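Local coordinates for protein esterase (Xanthomonas oryzae pv. oryzae, PDB 3H2G) that acts as an esterase that degrades the rice cell wall and serves the bacterium in its pathogenesis on rice, at residues A201-S206 with Q391-Q396; Q325-L330 with S356-L361. One frame throughout, in Å; residues are numbered along the deposited sequence.

Contact 1 (A201-S206 with Q391-Q396); sequences ASAPIS and QLLDKQ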
ATOM      1  N   ALA A 201      14.647  -5.244  -7.311  1.00  6.38           N
ATOM      2  CA  ALA A 201      14.380  -5.397  -5.887  1.00  6.23           C
ATOM      3  C   ALA A 201      12.938  -5.060  -5.538  1.00  6.50           C
ATOM      4  O   ALA A 201      12.353  -4.129  -6.091  1.00  5.40           O
ATOM      5  CB  ALA A 201      15.322  -4.503  -5.078  1.00  5.62           C
ATOM      6  N   SER A 202      12.377  -5.826  -4.611  1.00  5.88           N
ATOM      7  CA  SER A 202      11.011  -5.612  -4.152  1.00  5.20           C
ATOM      8  C   SER A 202      11.024  -5.788  -2.640  1.00  6.07           C
ATOM      9  O   SER A 202      11.552  -6.780  -2.136  1.00  5.42           O
ATOM     10  CB  SER A 202      10.065  -6.637  -4.779  1.00  6.24           C
ATOM     11  OG  SER A 202       8.736  -6.438  -4.326  1.00  6.11           O
ATOM     12  N   ALA A 203      10.455  -4.829  -1.918  1.00  4.13           N
ATOM     13  CA  ALA A 203      10.425  -4.909  -0.460  1.00  5.21           C
ATOM     14  C   ALA A 203       9.063  -4.549   0.130  1.00  5.40           C
ATOM     15  O   ALA A 203       8.884  -3.462   0.688  1.00  4.60           O
ATOM     16  CB  ALA A 203      11.513  -4.003   0.141  1.00  4.57           C
ATOM     17  N   PRO A 204       8.078  -5.455   0.005  1.00  5.63           N
ATOM     18  CA  PRO A 204       6.736  -5.201   0.549  1.00  5.24           C
ATOM     19  C   PRO A 204       6.837  -5.112   2.070  1.00  6.62           C
ATOM     20  O   PRO A 204       7.557  -5.896   2.693  1.00  6.66           O
ATOM     21  CB  PRO A 204       5.940  -6.431   0.109  1.00  6.36           C
ATOM     22  CG  PRO A 204       6.659  -6.892  -1.126  1.00  6.48           C
ATOM     23  CD  PRO A 204       8.108  -6.720  -0.749  1.00  6.02           C
ATOM     24  N   ILE A 205       6.110  -4.172   2.664  1.00  4.44           N
ATOM     25  CA  ILE A 205       6.142  -3.983   4.110  1.00  5.67           C
ATOM     26  C   ILE A 205       4.786  -4.201   4.787  1.00  4.92           C
ATOM     27  O   ILE A 205       3.795  -3.567   4.437  1.00  4.43           O
ATOM     28  CB  ILE A 205       6.630  -2.555   4.457  1.00  5.70           C
ATOM     29  CG1 ILE A 205       8.021  -2.322   3.864  1.00  4.91           C
ATOM     30  CG2 ILE A 205       6.645  -2.354   5.971  1.00  5.52           C
ATOM     31  CD1 ILE A 205       8.465  -0.863   3.908  1.00  5.15           C
ATOM     32  N   SER A 206       4.757  -5.108   5.757  1.00  6.15           N
ATOM     33  CA  SER A 206       3.547  -5.399   6.525  1.00  6.58           C
ATOM     34  C   SER A 206       2.272  -5.542   5.694  1.00  6.55           C
ATOM     35  O   SER A 206       1.212  -5.031   6.072  1.00  6.07           O
ATOM     36  CB  SER A 206       3.350  -4.311   7.583  1.00  7.93           C
ATOM     37  OG  SER A 206       4.528  -4.159   8.364  1.00  6.84           O
ATOM     38  N   GLN A 391      19.315  -3.339   3.812  1.00  7.63           N
ATOM     39  CA  GLN A 391      19.562  -4.745   3.509  1.00  8.45           C
ATOM     40  C   GLN A 391      19.343  -5.219   2.079  1.00  8.64           C
ATOM     41  O   GLN A 391      19.959  -6.203   1.661  1.00  8.77           O
ATOM     42  CB  GLN A 391      18.753  -5.623   4.468  1.00  9.57           C
ATOM     43  CG  GLN A 391      19.295  -5.607   5.895  1.00 12.98           C
ATOM     44  CD  GLN A 391      18.471  -6.449   6.851  1.00 14.25           C
ATOM     45  OE1 GLN A 391      17.975  -7.515   6.487  1.00 15.02           O
ATOM     46  NE2 GLN A 391      18.333  -5.978   8.087  1.00 15.37           N
ATOM     47  N   LEU A 392      18.486  -4.537   1.325  1.00  6.96           N
ATOM     48  CA  LEU A 392      18.226  -4.957  -0.051  1.00  7.43           C
ATOM     49  C   LEU A 392      18.339  -3.874  -1.120  1.00  6.32           C
ATOM     50  O   LEU A 392      19.119  -4.010  -2.056  1.00  6.85           O
ATOM     51  CB  LEU A 392      16.839  -5.599  -0.164  1.00  6.96           C
ATOM     52  CG  LEU A 392      16.428  -6.014  -1.588  1.00  6.49           C
ATOM     53  CD1 LEU A 392      17.361  -7.110  -2.097  1.00  7.76           C
ATOM     54  CD2 LEU A 392      14.985  -6.502  -1.594  1.00  7.82           C
ATOM     55  N   LEU A 393      17.550  -2.811  -0.988  1.00  7.02           N
ATOM     56  CA  LEU A 393      17.547  -1.743  -1.983  1.00  6.11           C
ATOM     57  C   LEU A 393      18.927  -1.188  -2.330  1.00  7.28           C
ATOM     58  O   LEU A 393      19.293  -1.135  -3.505  1.00  6.53           O
ATOM     59  CB  LEU A 393      16.629  -0.601  -1.534  1.00  5.97           C
ATOM     60  CG  LEU A 393      15.196  -0.969  -1.125  1.00  5.84           C
ATOM     61  CD1 LEU A 393      14.415   0.317  -0.879  1.00  6.83           C
ATOM     62  CD2 LEU A 393      14.514  -1.802  -2.203  1.00  6.00           C
ATOM     63  N   ASP A 394      19.693  -0.777  -1.322  1.00  7.61           N
ATOM     64  CA  ASP A 394      21.024  -0.223  -1.570  1.00  9.75           C
ATOM     65  C   ASP A 394      21.913  -1.194  -2.338  1.00  9.95           C
ATOM     66  O   ASP A 394      22.678  -0.789  -3.211  1.00  9.87           O
ATOM     67  CB  ASP A 394      21.734   0.139  -0.259  1.00 12.48           C
ATOM     68  CG  ASP A 394      21.183   1.396   0.389  1.00 15.62           C
ATOM     69  OD1 ASP A 394      20.485   2.183  -0.288  1.00 16.43           O
ATOM     70  OD2 ASP A 394      21.470   1.603   1.586  1.00 19.45           O
ATOM     71  N   LYS A 395      21.806  -2.477  -2.015  1.00  9.19           N
ATOM     72  CA  LYS A 395      22.627  -3.496  -2.661  1.00 10.43           C
ATOM     73  C   LYS A 395      22.267  -3.771  -4.120  1.00  9.08           C
ATOM     74  O   LYS A 395      23.086  -4.296  -4.876  1.00  9.17           O
ATOM     75  CB  LYS A 395      22.561  -4.788  -1.844  1.00 12.70           C
ATOM     76  CG  LYS A 395      23.018  -4.582  -0.401  1.00 16.83           C
ATOM     77  CD  LYS A 395      23.037  -5.873   0.398  1.00 21.37           C
ATOM     78  CE  LYS A 395      23.505  -5.616   1.824  1.00 22.91           C
ATOM     79  NZ  LYS A 395      23.539  -6.865   2.636  1.00 26.89           N
ATOM     80  N   GLN A 396      21.054  -3.402  -4.525  1.00  6.57           N
ATOM     81  CA  GLN A 396      20.618  -3.642  -5.895  1.00  5.70           C
ATOM     82  C   GLN A 396      20.694  -2.413  -6.798  1.00  7.00           C
ATOM     83  O   GLN A 396      20.386  -2.499  -7.986  1.00  6.97           O
ATOM     84  CB  GLN A 396      19.190  -4.195  -5.900  1.00  6.07           C
ATOM     85  CG  GLN A 396      19.050  -5.528  -5.175  1.00  9.83           C
ATOM     86  CD  GLN A 396      19.876  -6.629  -5.821  1.00 12.96           C
ATOM     87  OE1 GLN A 396      19.573  -7.083  -6.925  1.00 17.00           O
ATOM     88  NE2 GLN A 396      20.933  -7.052  -5.140  1.00 13.73           N
TER
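The peptide joining S202 to A203 is the flat group that L392 meets: CD2 of L392 lies over one face of the peptide, 3.5 Å from S202 O, and CG2 of T328 lies on the opposite face. The same oxygen also takes a backbone hydrogen bond from L329, so the methyl group covers a carbonyl already engaged in the sheet.

A201 carries most of the remaining contact. Its methyl CB sits among three helix side chains. A chi1 of 177°, with CG anti to the backbone N, brings L392 CG to 4.0 Å from A201 CB; L393 CD2 is also 4.0 Å from A201 CB, and Q396 adds its aliphatic CB and CG. Past it, L393 CD2 comes more loosely to A203 CB. Apart from that methyl-to-carbonyl contact, the side chains meet through carbon atoms, a small-residue strand face against leucine branches.

Strand and helix run nearly antiparallel, their segment axes 8.3 Å apart at closest. This is the helix-on-sheet layering of an alpha/beta-hydrolase fold: helix 376-396 lies over strand 198-205 and reaches its neighbours on both sides, L393 touching M171 of strand 169-175 and L392 touching L329 of strand 328-332.

Contact 2 (Q325-L330 with S356-L361); sequences QTPTLL and SNQVAL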
ATOM      1  N   GLN A 325      10.569 -13.881  -9.006  1.00  8.28           N
ATOM      2  CA  GLN A 325      11.867 -13.974  -9.666  1.00 11.20           C
ATOM      3  C   GLN A 325      12.824 -12.875  -9.200  1.00  9.47           C
ATOM      4  O   GLN A 325      14.044 -13.025  -9.271  1.00  9.84           O
ATOM      5  CB  GLN A 325      11.685 -13.874 -11.185  1.00 13.93           C
ATOM      6  CG  GLN A 325      12.957 -14.106 -11.985  1.00 21.60           C
ATOM      7  CD  GLN A 325      13.225 -15.580 -12.262  1.00 24.96           C
ATOM      8  OE1 GLN A 325      12.603 -16.464 -11.667  1.00 24.41           O
ATOM      9  NE2 GLN A 325      14.164 -15.849 -13.167  1.00 22.33           N
ATOM     10  N   THR A 326      12.258 -11.773  -8.726  1.00  7.06           N
ATOM     11  CA  THR A 326      13.043 -10.633  -8.257  1.00  7.27           C
ATOM     12  C   THR A 326      13.502 -10.784  -6.809  1.00  7.38           C
ATOM     13  O   THR A 326      12.757 -11.291  -5.968  1.00  8.37           O
ATOM     14  CB  THR A 326      12.208  -9.334  -8.339  1.00  7.83           C
ATOM     15  OG1 THR A 326      11.760  -9.135  -9.684  1.00  7.78           O
ATOM     16  CG2 THR A 326      13.035  -8.127  -7.897  1.00  9.01           C
ATOM     17  N   PRO A 327      14.744 -10.365  -6.499  1.00  6.97           N
ATOM     18  CA  PRO A 327      15.202 -10.480  -5.112  1.00  8.20           C
ATOM     19  C   PRO A 327      14.168  -9.722  -4.278  1.00  7.95           C
ATOM     20  O   PRO A 327      13.897  -8.546  -4.532  1.00  7.40           O
ATOM     21  CB  PRO A 327      16.555  -9.783  -5.143  1.00  8.83           C
ATOM     22  CG  PRO A 327      17.077 -10.172  -6.497  1.00 10.74           C
ATOM     23  CD  PRO A 327      15.852  -9.968  -7.388  1.00  8.67           C
ATOM     24  N   THR A 328      13.589 -10.397  -3.296  1.00  6.75           N
ATOM     25  CA  THR A 328      12.545  -9.787  -2.486  1.00  7.87           C
ATOM     26  C   THR A 328      12.797  -9.908  -0.992  1.00  7.28           C
ATOM     27  O   THR A 328      13.325 -10.913  -0.520  1.00  8.81           O
ATOM     28  CB  THR A 328      11.185 -10.442  -2.815  1.00  6.24           C
ATOM     29  OG1 THR A 328      10.976 -10.403  -4.232  1.00  6.36           O
ATOM     30  CG2 THR A 328      10.040  -9.712  -2.124  1.00  6.97           C
ATOM     31  N   LEU A 329      12.415  -8.871  -0.255  1.00  6.81           N
ATOM     32  CA  LEU A 329      12.574  -8.860   1.190  1.00  5.87           C
ATOM     33  C   LEU A 329      11.275  -8.400   1.836  1.00  6.49           C
ATOM     34  O   LEU A 329      10.888  -7.238   1.721  1.00  6.53           O
ATOM     35  CB  LEU A 329      13.715  -7.925   1.607  1.00  5.80           C
ATOM     36  CG  LEU A 329      13.979  -7.835   3.118  1.00  5.45           C
ATOM     37  CD1 LEU A 329      14.217  -9.233   3.690  1.00  6.74           C
ATOM     38  CD2 LEU A 329      15.184  -6.940   3.371  1.00  7.37           C
ATOM     39  N   LEU A 330      10.591  -9.326   2.497  1.00  5.91           N
ATOM     40  CA  LEU A 330       9.342  -9.003   3.171  1.00  6.22           C
ATOM     41  C   LEU A 330       9.688  -8.528   4.574  1.00  5.46           C
ATOM     42  O   LEU A 330      10.395  -9.213   5.309  1.00  8.54           O
ATOM     43  CB  LEU A 330       8.445 -10.241   3.236  1.00  6.48           C
ATOM     44  CG  LEU A 330       8.146 -10.934   1.902  1.00  6.41           C
ATOM     45  CD1 LEU A 330       7.210 -12.108   2.141  1.00  6.61           C
ATOM     46  CD2 LEU A 330       7.518  -9.946   0.930  1.00  9.02           C
ATOM     47  N   SER A 356      10.726 -20.956  -5.881  1.00 11.99           N
ATOM     48  CA  SER A 356      11.434 -19.691  -5.710  1.00 12.36           C
ATOM     49  C   SER A 356      12.132 -19.542  -4.361  1.00 13.19           C
ATOM     50  O   SER A 356      11.522 -19.736  -3.312  1.00 12.92           O
ATOM     51  CB  SER A 356      10.475 -18.513  -5.889  1.00 11.31           C
ATOM     52  OG  SER A 356      11.109 -17.306  -5.500  1.00 10.04           O
ATOM     53  N   ASN A 357      13.412 -19.184  -4.397  1.00 14.98           N
ATOM     54  CA  ASN A 357      14.181 -18.973  -3.175  1.00 16.55           C
ATOM     55  C   ASN A 357      14.625 -17.511  -3.154  1.00 15.47           C
ATOM     56  O   ASN A 357      15.568 -17.145  -2.454  1.00 14.76           O
ATOM     57  CB  ASN A 357      15.411 -19.886  -3.148  1.00 21.28           C
ATOM     58  CG  ASN A 357      16.545 -19.366  -4.017  1.00 26.74           C
ATOM     59  OD1 ASN A 357      16.376 -19.140  -5.217  1.00 31.15           O
ATOM     60  ND2 ASN A 357      17.713 -19.172  -3.409  1.00 30.50           N
ATOM     61  N   GLN A 358      13.926 -16.678  -3.918  1.00 13.42           N
ATOM     62  CA  GLN A 358      14.251 -15.259  -4.026  1.00 13.59           C
ATOM     63  C   GLN A 358      13.688 -14.379  -2.918  1.00 12.81           C
ATOM     64  O   GLN A 358      14.007 -13.191  -2.850  1.00 12.18           O
ATOM     65  CB  GLN A 358      13.759 -14.714  -5.371  1.00 14.90           C
ATOM     66  CG  GLN A 358      14.423 -15.350  -6.575  1.00 17.41           C
ATOM     67  CD  GLN A 358      15.905 -15.058  -6.623  1.00 19.02           C
ATOM     68  OE1 GLN A 358      16.318 -13.913  -6.812  1.00 19.42           O
ATOM     69  NE2 GLN A 358      16.717 -16.092  -6.443  1.00 19.73           N
ATOM     70  N   VAL A 359      12.865 -14.950  -2.046  1.00 11.14           N
ATOM     71  CA  VAL A 359      12.245 -14.154  -0.995  1.00  8.67           C
ATOM     72  C   VAL A 359      12.718 -14.437   0.428  1.00  9.44           C
ATOM     73  O   VAL A 359      12.696 -15.576   0.890  1.00 10.06           O
ATOM     74  CB  VAL A 359      10.709 -14.312  -1.033  1.00  9.06           C
ATOM     75  CG1 VAL A 359      10.055 -13.255  -0.154  1.00  5.93           C
ATOM     76  CG2 VAL A 359      10.211 -14.208  -2.476  1.00  6.95           C
ATOM     77  N   ALA A 360      13.131 -13.377   1.116  1.00  8.84           N
ATOM     78  CA  ALA A 360      13.595 -13.473   2.494  1.00  7.74           C
ATOM     79  C   ALA A 360      12.664 -12.667   3.392  1.00  8.25           C
ATOM     80  O   ALA A 360      11.801 -11.930   2.914  1.00  6.63           O
ATOM     81  CB  ALA A 360      15.020 -12.948   2.611  1.00  9.28           C
ATOM     82  N   LEU A 361      12.853 -12.801   4.697  1.00  8.46           N
ATOM     83  CA  LEU A 361      12.027 -12.100   5.665  1.00  9.85           C
ATOM     84  C   LEU A 361      12.870 -11.431   6.744  1.00  9.64           C
ATOM     85  O   LEU A 361      13.912 -11.948   7.145  1.00  7.54           O
ATOM     86  CB  LEU A 361      11.064 -13.090   6.323  1.00 13.04           C
ATOM     87  CG  LEU A 361      10.286 -12.622   7.554  1.00 16.80           C
ATOM     88  CD1 LEU A 361       9.331 -11.507   7.165  1.00 19.59           C
ATOM     89  CD2 LEU A 361       9.525 -13.795   8.152  1.00 19.12           C
TER
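T328, L329 and L330 pair in parallel with V359, A360 and L361 through three nearly straight backbone hydrogen bonds, T328 N to Q358 O (2.9 Å), A360 N to T328 O (3.0 Å) and L330 N to A360 O (2.9 Å). The two strands belong to a beta-alpha-beta crossover, strand 328-332, helix 342-353 and strand 359-363, and the alternation of bonds is that of a regular parallel pair. V359 CA adds a CA-H...O contact to T328 O.

Side chains alternate between the two faces of the sheet. T328, L330, V359 and L361 share one face, where V359 fits between its neighbours: its CG2 lies 3.9 Å from T328 CB, while its CG1 meets L330 CG at 3.6 Å. V359 CG1 is anti to the backbone N (chi1 -167°), which carries that methyl to L330. L361 CD1 comes against the carbonyl oxygen of its partner, above the carbonyl plane and beyond the oxygen, an unusually short 3.1 Å from L330 O. Helix 342-353 covers this face through I348, which touches both V359 and L361. On the other face L329 CD1 reaches A360 CB at 4.0 Å, and helix 376-396 packs against L329.

Before the strands begin, Q358 lies alongside P327, its chain bent at chi2 and its CB against T326 O. The turn leading in is an ST turn, in which S356 OG accepts from Q358 N. On the first strand, the T328 hydroxyl bonds to the carbonyl two residues back and also meets Q186 NE2; T328 OG1 stands 2.6 Å from T326 O, 44° out of the carbonyl plane.

Overall arrangement
The two contacts illustrate how one sheet is held in two ways. Contact 2 works within the sheet, by backbone hydrogen bonds between neighbouring strands, and is partly buried, since strand 359-363 is an edge strand of the sheet; contact 1 works between layers, deeper in the fold, by packing of side chains, with no hydrogen bond between its two segments. They adjoin, with centres about 9 Å apart: strands 198-205 and 328-332 are neighbours, and S202 N lies 3.1 Å from P327 O, a probable hydrogen bond. Along the chain contact 2 is nested inside the loop closed by contact 1, and helices 342-353 and 376-396 pack on opposite faces of the sheet.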